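Local coordinates for protein single-stranded-DNA-specific exonuclease RecJ (Thermus thermophilus, PDB 2ZXR) that degrades single-stranded DNA exonucleolytically in the 5' to 3' direction, using divalent metal ions, preferably magnesium, at residues A281-L289 and Q297-R305. Sequence-based numbering, arbitrary orientation.
Sequences AEKALRLLL and QALVGELHR
Helix 281-289 and the early part of helix 293-321 form a helical hairpin, with L287 packed on L299; their segment axes approach to 9.4 Å and run 145° apart, roughly antiparallel. L287 points at the partner helix. Its chi1 of 172° places CG opposite the backbone N, and its two methyls have different nearest partners: CD1 lies 3.6 Å from V300 CG2, and CD2 is 3.8 Å from L303 CD1. L299 points back and slides past L287 in the opposite direction. Its CD1 reaches the first helix and sits 3.6 Å from R286 CG, against the aliphatic start of that arginine. L303 CD2 lies 4.0 Å from A284 CA. Along one edge, K283 bends at chi2 and chi4, which brings NZ to 2.8 Å from E302 OE2. This salt bridge uses the anti side of the carboxylate, 28° out of its plane. K283 NZ has a salt bridge to E280 as well, its stronger polar partner. R286 NE is bridged to E295, in the first turn of helix 293-321. Helix 83-98 packs against A284, L285 and L288, helix 261-277 against A284 and L303, and helix 246-254 against L287 and V300. A281 touches D80, a manganese ligand, in the loop after strand 74-78.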
loop_
_atom_site.group_PDB
_atom_site.type_symbol
_atom_site.label_atom_id
_atom_site.label_comp_id
_atom_site.label_asym_id
_atom_site.label_seq_id
_atom_site.Cartn_x
_atom_site.Cartn_y
_atom_site.Cartn_z
ATOM N N ALA A 281 -21.604 19.573 3.477
ATOM C CA ALA A 281 -21.265 18.599 4.526
ATOM C C ALA A 281 -22.488 18.155 5.365
ATOM O O ALA A 281 -22.555 17.004 5.789
ATOM C CB ALA A 281 -20.158 19.161 5.438
ATOM N N GLU A 282 -23.453 19.053 5.584
ATOM C CA GLU A 282 -24.665 18.713 6.341
ATOM C C GLU A 282 -25.354 17.539 5.679
ATOM O O GLU A 282 -25.880 16.672 6.342
ATOM C CB GLU A 282 -25.689 19.868 6.365
ATOM C CG GLU A 282 -25.115 21.241 6.192
ATOM C CD GLU A 282 -24.715 21.553 4.737
ATOM O OE1 GLU A 282 -23.619 22.146 4.554
ATOM O OE2 GLU A 282 -25.494 21.225 3.793
ATOM N N LYS A 283 -25.379 17.536 4.354
ATOM C CA LYS A 283 -26.017 16.460 3.610
ATOM C C LYS A 283 -25.419 15.111 3.980
ATOM O O LYS A 283 -26.150 14.129 4.223
ATOM C CB LYS A 283 -25.832 16.674 2.109
ATOM C CG LYS A 283 -27.050 17.188 1.352
ATOM C CD LYS A 283 -27.574 18.457 1.919
ATOM C CE LYS A 283 -28.722 18.986 1.055
ATOM N NZ LYS A 283 -28.307 19.170 -0.367
ATOM N N ALA A 284 -24.088 15.049 3.992
ATOM C CA ALA A 284 -23.421 13.786 4.325
ATOM C C ALA A 284 -23.679 13.441 5.788
ATOM O O ALA A 284 -24.046 12.306 6.105
ATOM C CB ALA A 284 -21.902 13.875 4.053
ATOM N N LEU A 285 -23.499 14.421 6.676
ATOM C CA LEU A 285 -23.717 14.158 8.084
ATOM C C LEU A 285 -25.136 13.634 8.297
ATOM O O LEU A 285 -25.331 12.622 8.970
ATOM C CB LEU A 285 -23.486 15.411 8.937
ATOM C CG LEU A 285 -23.703 15.212 10.449
ATOM C CD1 LEU A 285 -22.787 14.114 10.981
ATOM C CD2 LEU A 285 -23.425 16.520 11.189
ATOM N N ARG A 286 -26.122 14.296 7.703
ATOM C CA ARG A 286 -27.508 13.854 7.880
ATOM C C ARG A 286 -27.707 12.416 7.375
ATOM O O ARG A 286 -28.450 11.638 7.968
ATOM C CB ARG A 286 -28.471 14.830 7.161
ATOM C CG ARG A 286 -29.966 14.522 7.285
ATOM C CD ARG A 286 -30.454 14.501 8.761
ATOM N NE ARG A 286 -31.823 13.983 8.836
ATOM C CZ ARG A 286 -32.440 13.544 9.938
ATOM N NH1 ARG A 286 -31.836 13.550 11.124
ATOM N NH2 ARG A 286 -33.667 13.049 9.837
ATOM N N LEU A 287 -27.026 12.050 6.294
ATOM C CA LEU A 287 -27.188 10.713 5.781
ATOM C C LEU A 287 -26.777 9.706 6.858
ATOM O O LEU A 287 -27.391 8.655 6.991
ATOM C CB LEU A 287 -26.339 10.509 4.512
ATOM C CG LEU A 287 -26.287 9.057 3.981
ATOM C CD1 LEU A 287 -27.648 8.646 3.386
ATOM C CD2 LEU A 287 -25.187 8.924 2.936
ATOM N N LEU A 288 -25.757 10.051 7.636
ATOM C CA LEU A 288 -25.223 9.163 8.675
ATOM C C LEU A 288 -26.032 9.147 9.982
ATOM O O LEU A 288 -25.896 8.211 10.794
ATOM C CB LEU A 288 -23.759 9.549 8.996
ATOM C CG LEU A 288 -22.806 9.527 7.792
ATOM C CD1 LEU A 288 -21.407 9.899 8.211
ATOM C CD2 LEU A 288 -22.820 8.151 7.175
ATOM N N LEU A 289 -26.857 10.174 10.177
ATOM C CA LEU A 289 -27.670 10.305 11.387
ATOM C C LEU A 289 -29.135 9.853 11.275
ATOM O O LEU A 289 -29.757 9.513 12.292
ATOM C CB LEU A 289 -27.660 11.759 11.859
ATOM C CG LEU A 289 -26.328 12.365 12.303
ATOM C CD1 LEU A 289 -26.505 13.872 12.662
ATOM C CD2 LEU A 289 -25.809 11.574 13.496
ATOM N N GLN A 297 -32.343 7.368 1.405
ATOM C CA GLN A 297 -32.314 7.070 -0.035
ATOM C C GLN A 297 -32.143 8.361 -0.842
ATOM O O GLN A 297 -31.276 8.459 -1.717
ATOM C CB GLN A 297 -33.595 6.341 -0.451
ATOM C CG GLN A 297 -33.710 5.954 -1.957
ATOM C CD GLN A 297 -35.069 5.280 -2.275
ATOM O OE1 GLN A 297 -36.137 5.892 -2.125
ATOM N NE2 GLN A 297 -35.028 4.024 -2.689
ATOM N N ALA A 298 -32.957 9.362 -0.531
ATOM C CA ALA A 298 -32.865 10.647 -1.213
ATOM C C ALA A 298 -31.465 11.266 -1.037
ATOM O O ALA A 298 -30.897 11.794 -1.998
ATOM C CB ALA A 298 -33.930 11.613 -0.666
ATOM N N LEU A 299 -30.917 11.214 0.178
ATOM C CA LEU A 299 -29.593 11.789 0.433
ATOM C C LEU A 299 -28.501 11.052 -0.331
ATOM O O LEU A 299 -27.544 11.664 -0.781
ATOM C CB LEU A 299 -29.275 11.798 1.947
ATOM C CG LEU A 299 -30.121 12.807 2.751
ATOM C CD1 LEU A 299 -29.997 12.524 4.255
ATOM C CD2 LEU A 299 -29.679 14.240 2.433
ATOM N N VAL A 300 -28.628 9.732 -0.459
ATOM C CA VAL A 300 -27.648 8.968 -1.217
ATOM C C VAL A 300 -27.693 9.531 -2.653
ATOM O O VAL A 300 -26.659 9.771 -3.271
ATOM C CB VAL A 300 -27.974 7.440 -1.180
ATOM C CG1 VAL A 300 -27.190 6.696 -2.267
ATOM C CG2 VAL A 300 -27.578 6.869 0.215
ATOM N N GLY A 301 -28.895 9.772 -3.167
ATOM C CA GLY A 301 -29.008 10.347 -4.502
ATOM C C GLY A 301 -28.269 11.679 -4.552
ATOM O O GLY A 301 -27.542 11.990 -5.503
ATOM N N GLU A 302 -28.443 12.480 -3.509
ATOM C CA GLU A 302 -27.766 13.773 -3.435
ATOM C C GLU A 302 -26.218 13.607 -3.412
ATOM O O GLU A 302 -25.500 14.307 -4.121
ATOM C CB GLU A 302 -28.233 14.517 -2.181
ATOM C CG GLU A 302 -28.004 15.996 -2.201
ATOM C CD GLU A 302 -29.140 16.735 -2.894
ATOM O OE1 GLU A 302 -29.441 16.419 -4.071
ATOM O OE2 GLU A 302 -29.740 17.629 -2.255
ATOM N N LEU A 303 -25.700 12.705 -2.587
ATOM C CA LEU A 303 -24.246 12.516 -2.555
ATOM C C LEU A 303 -23.768 12.065 -3.943
ATOM O O LEU A 303 -22.685 12.456 -4.373
ATOM C CB LEU A 303 -23.802 11.475 -1.519
ATOM C CG LEU A 303 -23.988 11.645 -0.006
ATOM C CD1 LEU A 303 -22.880 10.878 0.705
ATOM C CD2 LEU A 303 -23.955 13.120 0.405
ATOM N N HIS A 304 -24.556 11.246 -4.640
ATOM C CA HIS A 304 -24.143 10.813 -5.984
ATOM C C HIS A 304 -24.003 12.013 -6.916
ATOM O O HIS A 304 -23.073 12.074 -7.727
ATOM C CB HIS A 304 -25.145 9.835 -6.582
ATOM C CG HIS A 304 -25.091 8.475 -5.962
ATOM N ND1 HIS A 304 -26.117 7.556 -6.072
ATOM C CD2 HIS A 304 -24.109 7.860 -5.260
ATOM C CE1 HIS A 304 -25.760 6.432 -5.473
ATOM N NE2 HIS A 304 -24.544 6.592 -4.974
ATOM N N ARG A 305 -24.914 12.977 -6.774
ATOM C CA ARG A 305 -24.880 14.162 -7.596
ATOM C C ARG A 305 -23.687 15.043 -7.252
ATOM O O ARG A 305 -23.020 15.572 -8.135
ATOM C CB ARG A 305 -26.165 14.969 -7.432
ATOM C CG ARG A 305 -26.321 15.990 -8.545
ATOM C CD ARG A 305 -27.143 17.187 -8.115
ATOM N NE ARG A 305 -26.471 17.928 -7.055
ATOM C CZ ARG A 305 -27.054 18.263 -5.916
ATOM N NH1 ARG A 305 -28.317 17.915 -5.716
ATOM N NH2 ARG A 305 -26.380 18.935 -4.986
#